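Local coordinates for 1,3-alpha-isomaltosidase (Kribbella flavida DSM 17836, PDB 5X3I), which hydrolyses the alpha-1,3-glucosidic linkages of a cyclic tetrasaccharide inside the cell, releasing isomaltose, at residues D355-R367 with W451-F463. The protein carries 1 engineered substitution. Numbering follows the deposited sequence.
Sequences DGSAHRAEDFSYR and WWTEKRRYLVEHF
Two torsions set up the ring contact between Tyr458 and Phe364. Tyr458 holds CG between its backbone N and carbonyl carbon (chi1 77°), which keeps the ring close to its own backbone, with Lys455 O at its edge, while Phe364 keeps CG beside its own N (chi1 -61°) and drops its ring onto it. The result is an offset stack with planes 30° apart, in which Phe364 CE2 sits 3.5 Å from Tyr458 CZ; Leu459 backs the other face of the tyrosine. The Tyr458 hydroxyl is hydrogen-bonded to the backbone carbonyl of Thr343 and, through a water lying over the Phe364 ring, to Tyr366 OH. Tyr366 OH also meets the edge of the Phe463 ring, 3.3 Å from Phe463 CZ. Nearby, Ala361 CB lies over the face of the His462 imidazole in a CH-pi contact, 4.0 Å from the ring centroid.

At the other end, the Lys455 chain runs extended past one face of Trp451 and bends only at its last torsion, so that NZ donates to Gly356 O at 2.7 Å, from above the carbonyl plane. A water links the same ammonium to Ser357 O. Between these ends, Ala358 CB packs on Lys455 CA, and two more waters join backbone groups: one bridges His359 N and Lys455 O, the other ties His359 O to Glu454 O and Tyr458 N. His359 ND1 donates a hydrogen bond to Asp363 OD2 (2.8 Å), which fixes the rotation of the imidazole.

All of this lies in the TIM-barrel domain, away from the active site: the loop leading into strand 365-366 packs along helices 446-454 and 457-461, with helix 404-415 against Trp451 and helix 375-384 against Phe463.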
loop_
_atom_site.group_PDB
_atom_site.type_symbol
_atom_site.label_atom_id
_atom_site.label_comp_id
_atom_site.label_asym_id
_atom_site.label_seq_id
_atom_site.Cartn_x
_atom_site.Cartn_y
_atom_site.Cartn_z
ATOM N N ASP A 355 24.184 -11.433 21.900
ATOM C CA ASP A 355 24.105 -9.979 22.047
ATOM C C ASP A 355 23.162 -9.314 21.038
ATOM O O ASP A 355 22.953 -8.118 21.082
ATOM C CB ASP A 355 25.497 -9.365 21.923
ATOM C CG ASP A 355 26.142 -9.636 20.574
ATOM O OD1 ASP A 355 25.560 -10.350 19.740
ATOM O OD2 ASP A 355 27.257 -9.148 20.353
ATOM N N GLY A 356 22.613 -10.091 20.118
ATOM C CA GLY A 356 21.756 -9.537 19.088
ATOM C C GLY A 356 22.500 -8.833 17.962
ATOM O O GLY A 356 21.914 -8.047 17.226
ATOM N N SER A 357 23.792 -9.104 17.834
ATOM C CA SER A 357 24.577 -8.563 16.735
ATOM C C SER A 357 24.252 -9.311 15.447
ATOM O O SER A 357 23.793 -10.437 15.482
ATOM C CB SER A 357 26.074 -8.654 17.033
ATOM O OG SER A 357 26.465 -9.990 17.277
ATOM N N ALA A 358 24.500 -8.668 14.316
ATOM C CA ALA A 358 24.268 -9.263 13.012
ATOM C C ALA A 358 25.283 -10.367 12.684
ATOM O O ALA A 358 26.386 -10.367 13.207
ATOM C CB ALA A 358 24.307 -8.188 11.950
ATOM N N HIS A 359 24.901 -11.285 11.800
ATOM C CA HIS A 359 25.775 -12.389 11.356
ATOM C C HIS A 359 26.564 -12.059 10.099
ATOM O O HIS A 359 26.100 -11.297 9.260
ATOM C CB HIS A 359 24.970 -13.661 11.084
ATOM C CG HIS A 359 24.459 -14.327 12.317
ATOM N ND1 HIS A 359 25.264 -15.073 13.147
ATOM C CD2 HIS A 359 23.224 -14.353 12.865
ATOM C CE1 HIS A 359 24.549 -15.524 14.161
ATOM N NE2 HIS A 359 23.308 -15.102 14.011
ATOM N N ARG A 360 27.780 -12.588 9.993
ATOM C CA ARG A 360 28.449 -12.568 8.704
ATOM C C ARG A 360 28.090 -13.839 7.927
ATOM O O ARG A 360 27.548 -14.780 8.499
ATOM C CB ARG A 360 29.966 -12.461 8.896
ATOM C CG ARG A 360 30.381 -11.690 10.150
ATOM C CD ARG A 360 31.890 -11.765 10.398
ATOM N NE ARG A 360 32.636 -10.861 9.528
ATOM C CZ ARG A 360 33.913 -11.012 9.200
ATOM N NH1 ARG A 360 34.610 -12.049 9.661
ATOM N NH2 ARG A 360 34.493 -10.127 8.403
ATOM N N ALA A 361 28.501 -13.911 6.667
ATOM C CA ALA A 361 28.095 -15.014 5.795
ATOM C C ALA A 361 28.701 -16.333 6.266
ATOM O O ALA A 361 28.061 -17.380 6.229
ATOM C CB ALA A 361 28.500 -14.740 4.365
ATOM N N GLU A 362 29.935 -16.255 6.746
ATOM C CA GLU A 362 30.667 -17.446 7.134
ATOM C C GLU A 362 30.150 -18.056 8.446
ATOM O O GLU A 362 30.560 -19.148 8.805
ATOM C CB GLU A 362 32.164 -17.132 7.234
ATOM C CG GLU A 362 32.513 -16.053 8.239
ATOM C CD GLU A 362 32.528 -14.642 7.656
ATOM O OE1 GLU A 362 31.914 -14.394 6.585
ATOM O OE2 GLU A 362 33.163 -13.770 8.293
ATOM N N ASP A 363 29.256 -17.364 9.151
ATOM C CA ASP A 363 28.611 -17.938 10.332
ATOM C C ASP A 363 27.728 -19.130 9.971
ATOM O O ASP A 363 27.437 -19.964 10.815
ATOM C CB ASP A 363 27.730 -16.918 11.068
ATOM C CG ASP A 363 28.493 -15.709 11.579
ATOM O OD1 ASP A 363 29.736 -15.718 11.635
ATOM O OD2 ASP A 363 27.817 -14.742 11.955
ATOM N N PHE A 364 27.268 -19.174 8.727
ATOM C CA PHE A 364 26.212 -20.100 8.338
ATOM C C PHE A 364 26.730 -21.352 7.621
ATOM O O PHE A 364 27.598 -21.272 6.761
ATOM C CB PHE A 364 25.194 -19.388 7.439
ATOM C CG PHE A 364 24.493 -18.226 8.099
ATOM C CD1 PHE A 364 23.563 -18.440 9.112
ATOM C CD2 PHE A 364 24.759 -16.922 7.705
ATOM C CE1 PHE A 364 22.916 -17.374 9.720
ATOM C CE2 PHE A 364 24.114 -15.845 8.309
ATOM C CZ PHE A 364 23.193 -16.068 9.317
ATOM N N SER A 365 26.180 -22.500 7.988
ATOM C CA SER A 365 26.337 -23.715 7.200
ATOM C C SER A 365 24.980 -24.105 6.662
ATOM O O SER A 365 23.976 -23.873 7.312
ATOM C CB SER A 365 26.916 -24.866 8.027
ATOM O OG SER A 365 28.078 -24.456 8.715
ATOM N N TYR A 366 24.964 -24.715 5.486
ATOM C CA TYR A 366 23.734 -25.156 4.857
ATOM C C TYR A 366 23.803 -26.667 4.608
ATOM O O TYR A 366 24.699 -27.162 3.937
ATOM C CB TYR A 366 23.497 -24.357 3.567
ATOM C CG TYR A 366 23.521 -22.863 3.828
ATOM C CD1 TYR A 366 22.371 -22.187 4.218
ATOM C CD2 TYR A 366 24.702 -22.137 3.730
ATOM C CE1 TYR A 366 22.390 -20.824 4.490
ATOM C CE2 TYR A 366 24.730 -20.776 3.998
ATOM C CZ TYR A 366 23.567 -20.129 4.381
ATOM O OH TYR A 366 23.593 -18.790 4.654
ATOM N N ARG A 367 22.859 -27.394 5.179
ATOM C CA ARG A 367 22.891 -28.849 5.151
ATOM C C ARG A 367 22.293 -29.416 3.876
ATOM O O ARG A 367 21.292 -28.899 3.376
ATOM C CB ARG A 367 22.160 -29.404 6.371
ATOM C CG ARG A 367 22.923 -29.170 7.659
ATOM C CD ARG A 367 24.320 -29.767 7.538
ATOM N NE ARG A 367 25.374 -28.867 7.997
ATOM C CZ ARG A 367 25.849 -28.862 9.237
ATOM N NH1 ARG A 367 25.350 -29.703 10.132
ATOM N NH2 ARG A 367 26.818 -28.023 9.581
ATOM N N TRP A 451 21.198 -0.759 12.134
ATOM C CA TRP A 451 21.169 -1.983 12.933
ATOM C C TRP A 451 20.276 -3.058 12.324
ATOM O O TRP A 451 20.675 -4.208 12.207
ATOM C CB TRP A 451 20.703 -1.674 14.360
ATOM C CG TRP A 451 20.818 -2.837 15.296
ATOM C CD1 TRP A 451 21.939 -3.250 15.954
ATOM C CD2 TRP A 451 19.775 -3.730 15.687
ATOM N NE1 TRP A 451 21.660 -4.343 16.725
ATOM C CE2 TRP A 451 20.338 -4.662 16.578
ATOM C CE3 TRP A 451 18.421 -3.836 15.369
ATOM C CZ2 TRP A 451 19.595 -5.678 17.157
ATOM C CZ3 TRP A 451 17.682 -4.850 15.947
ATOM C CH2 TRP A 451 18.269 -5.754 16.833
ATOM N N TRP A 452 19.068 -2.672 11.935
ATOM C CA TRP A 452 18.109 -3.603 11.346
ATOM C C TRP A 452 18.604 -4.195 10.015
ATOM O O TRP A 452 18.592 -5.405 9.826
ATOM C CB TRP A 452 16.763 -2.908 11.118
ATOM C CG TRP A 452 15.665 -3.816 10.645
ATOM C CD1 TRP A 452 15.126 -3.866 9.403
ATOM C CD2 TRP A 452 14.958 -4.780 11.428
ATOM N NE1 TRP A 452 14.126 -4.808 9.357
ATOM C CE2 TRP A 452 14.011 -5.386 10.589
ATOM C CE3 TRP A 452 15.037 -5.189 12.756
ATOM C CZ2 TRP A 452 13.140 -6.384 11.038
ATOM C CZ3 TRP A 452 14.181 -6.193 13.198
ATOM C CH2 TRP A 452 13.245 -6.773 12.341
ATOM N N THR A 453 19.020 -3.319 9.109
ATOM C CA THR A 453 19.450 -3.746 7.787
ATOM C C THR A 453 20.785 -4.497 7.846
ATOM O O THR A 453 21.060 -5.325 6.979
ATOM C CB THR A 453 19.568 -2.552 6.802
ATOM O OG1 THR A 453 20.470 -1.571 7.316
ATOM C CG2 THR A 453 18.192 -1.901 6.571
ATOM N N GLU A 454 21.598 -4.229 8.868
ATOM C CA GLU A 454 22.899 -4.892 8.986
ATOM C C GLU A 454 22.733 -6.409 9.038
ATOM O O GLU A 454 23.579 -7.139 8.576
ATOM C CB GLU A 454 23.667 -4.411 10.221
ATOM C CG GLU A 454 25.101 -4.917 10.300
ATOM C CD GLU A 454 26.015 -4.352 9.214
ATOM O OE1 GLU A 454 25.628 -3.404 8.500
ATOM O OE2 GLU A 454 27.140 -4.861 9.087
ATOM N N LYS A 455 21.618 -6.869 9.590
ATOM C CA LYS A 455 21.345 -8.300 9.671
ATOM C C LYS A 455 21.140 -8.915 8.286
ATOM O O LYS A 455 21.381 -10.108 8.091
ATOM C CB LYS A 455 20.117 -8.548 10.557
ATOM C CG LYS A 455 20.260 -7.937 11.958
ATOM C CD LYS A 455 19.162 -8.379 12.904
ATOM C CE LYS A 455 19.325 -7.708 14.277
ATOM N NZ LYS A 455 20.665 -7.947 14.864
ATOM N N ARG A 456 20.702 -8.090 7.337
ATOM C CA ARG A 456 20.471 -8.526 5.969
ATOM C C ARG A 456 21.679 -8.296 5.032
ATOM O O ARG A 456 21.643 -8.698 3.864
ATOM C CB ARG A 456 19.248 -7.810 5.392
ATOM C CG ARG A 456 17.892 -8.244 5.963
ATOM C CD ARG A 456 17.565 -7.632 7.324
ATOM N NE ARG A 456 16.222 -8.042 7.714
ATOM C CZ ARG A 456 15.723 -8.000 8.944
ATOM N NH1 ARG A 456 16.439 -7.533 9.965
ATOM N NH2 ARG A 456 14.488 -8.433 9.142
ATOM N N ARG A 457 22.720 -7.644 5.540
ATOM C CA ARG A 457 23.814 -7.200 4.676
ATOM C C ARG A 457 24.477 -8.357 3.913
ATOM O O ARG A 457 24.753 -8.229 2.721
ATOM C CB ARG A 457 24.875 -6.431 5.473
ATOM C CG ARG A 457 26.060 -5.950 4.633
ATOM C CD ARG A 457 26.937 -4.941 5.384
ATOM N NE ARG A 457 26.176 -3.740 5.689
ATOM C CZ ARG A 457 25.925 -2.772 4.814
ATOM N NH1 ARG A 457 26.407 -2.843 3.575
ATOM N NH2 ARG A 457 25.198 -1.726 5.180
ATOM N N TYR A 458 24.705 -9.482 4.587
ATOM C CA TYR A 458 25.344 -10.625 3.931
ATOM C C TYR A 458 24.497 -11.172 2.772
ATOM O O TYR A 458 25.028 -11.782 1.850
ATOM C CB TYR A 458 25.638 -11.741 4.939
ATOM C CG TYR A 458 24.426 -12.557 5.320
ATOM C CD1 TYR A 458 23.507 -12.077 6.241
ATOM C CD2 TYR A 458 24.204 -13.811 4.767
ATOM C CE1 TYR A 458 22.397 -12.822 6.600
ATOM C CE2 TYR A 458 23.091 -14.570 5.120
ATOM C CZ TYR A 458 22.191 -14.063 6.037
ATOM O OH TYR A 458 21.087 -14.788 6.390
ATOM N N LEU A 459 23.188 -10.932 2.804
ATOM C CA LEU A 459 22.320 -11.390 1.722
ATOM C C LEU A 459 22.633 -10.651 0.431
ATOM O O LEU A 459 22.617 -11.252 -0.643
ATOM C CB LEU A 459 20.840 -11.223 2.072
ATOM C CG LEU A 459 20.315 -11.977 3.291
ATOM C CD1 LEU A 459 18.982 -11.375 3.744
ATOM C CD2 LEU A 459 20.153 -13.473 2.994
ATOM N N VAL A 460 22.899 -9.349 0.535
ATOM C CA VAL A 460 23.298 -8.563 -0.634
ATOM C C VAL A 460 24.797 -8.687 -0.974
ATOM O O VAL A 460 25.158 -8.783 -2.138
ATOM C CB VAL A 460 22.945 -7.071 -0.468
ATOM C CG1 VAL A 460 23.225 -6.335 -1.746
ATOM C CG2 VAL A 460 21.471 -6.903 -0.135
ATOM N N GLU A 461 25.662 -8.669 0.033
ATOM C CA GLU A 461 27.101 -8.637 -0.228
ATOM C C GLU A 461 27.699 -10.020 -0.560
ATOM O O GLU A 461 28.508 -10.135 -1.466
ATOM C CB GLU A 461 27.835 -7.984 0.947
ATOM C CG GLU A 461 27.479 -6.509 1.067
ATOM C CD GLU A 461 28.339 -5.737 2.048
ATOM O OE1 GLU A 461 29.198 -6.333 2.722
ATOM O OE2 GLU A 461 28.123 -4.513 2.158
ATOM N N HIS A 462 27.294 -11.057 0.159
ATOM C CA HIS A 462 27.746 -12.411 -0.144
ATOM C C HIS A 462 26.851 -13.061 -1.193
ATOM O O HIS A 462 27.334 -13.480 -2.234
ATOM C CB HIS A 462 27.818 -13.282 1.108
ATOM C CG HIS A 462 28.149 -14.716 0.817
ATOM N ND1 HIS A 462 29.399 -15.127 0.401
ATOM C CD2 HIS A 462 27.383 -15.832 0.865
ATOM C CE1 HIS A 462 29.387 -16.434 0.208
ATOM N NE2 HIS A 462 28.179 -16.886 0.489
ATOM N N PHE A 463 25.558 -13.209 -0.898
ATOM C CA PHE A 463 24.667 -13.902 -1.825
ATOM C C PHE A 463 24.272 -13.089 -3.067
ATOM O O PHE A 463 23.681 -13.639 -3.978
ATOM C CB PHE A 463 23.411 -14.386 -1.088
ATOM C CG PHE A 463 23.679 -15.504 -0.133
ATOM C CD1 PHE A 463 23.955 -16.779 -0.604
ATOM C CD2 PHE A 463 23.688 -15.283 1.234
ATOM C CE1 PHE A 463 24.229 -17.817 0.273
ATOM C CE2 PHE A 463 23.952 -16.306 2.114
ATOM C CZ PHE A 463 24.224 -17.582 1.635
HETATM O O HOH W 1 21.082 -10.823 14.516
HETATM O O HOH W 2 25.086 -9.333 7.639
HETATM O O HOH W 3 22.239 -11.538 10.511
HETATM O O HOH W 4 21.374 -17.738 6.215
#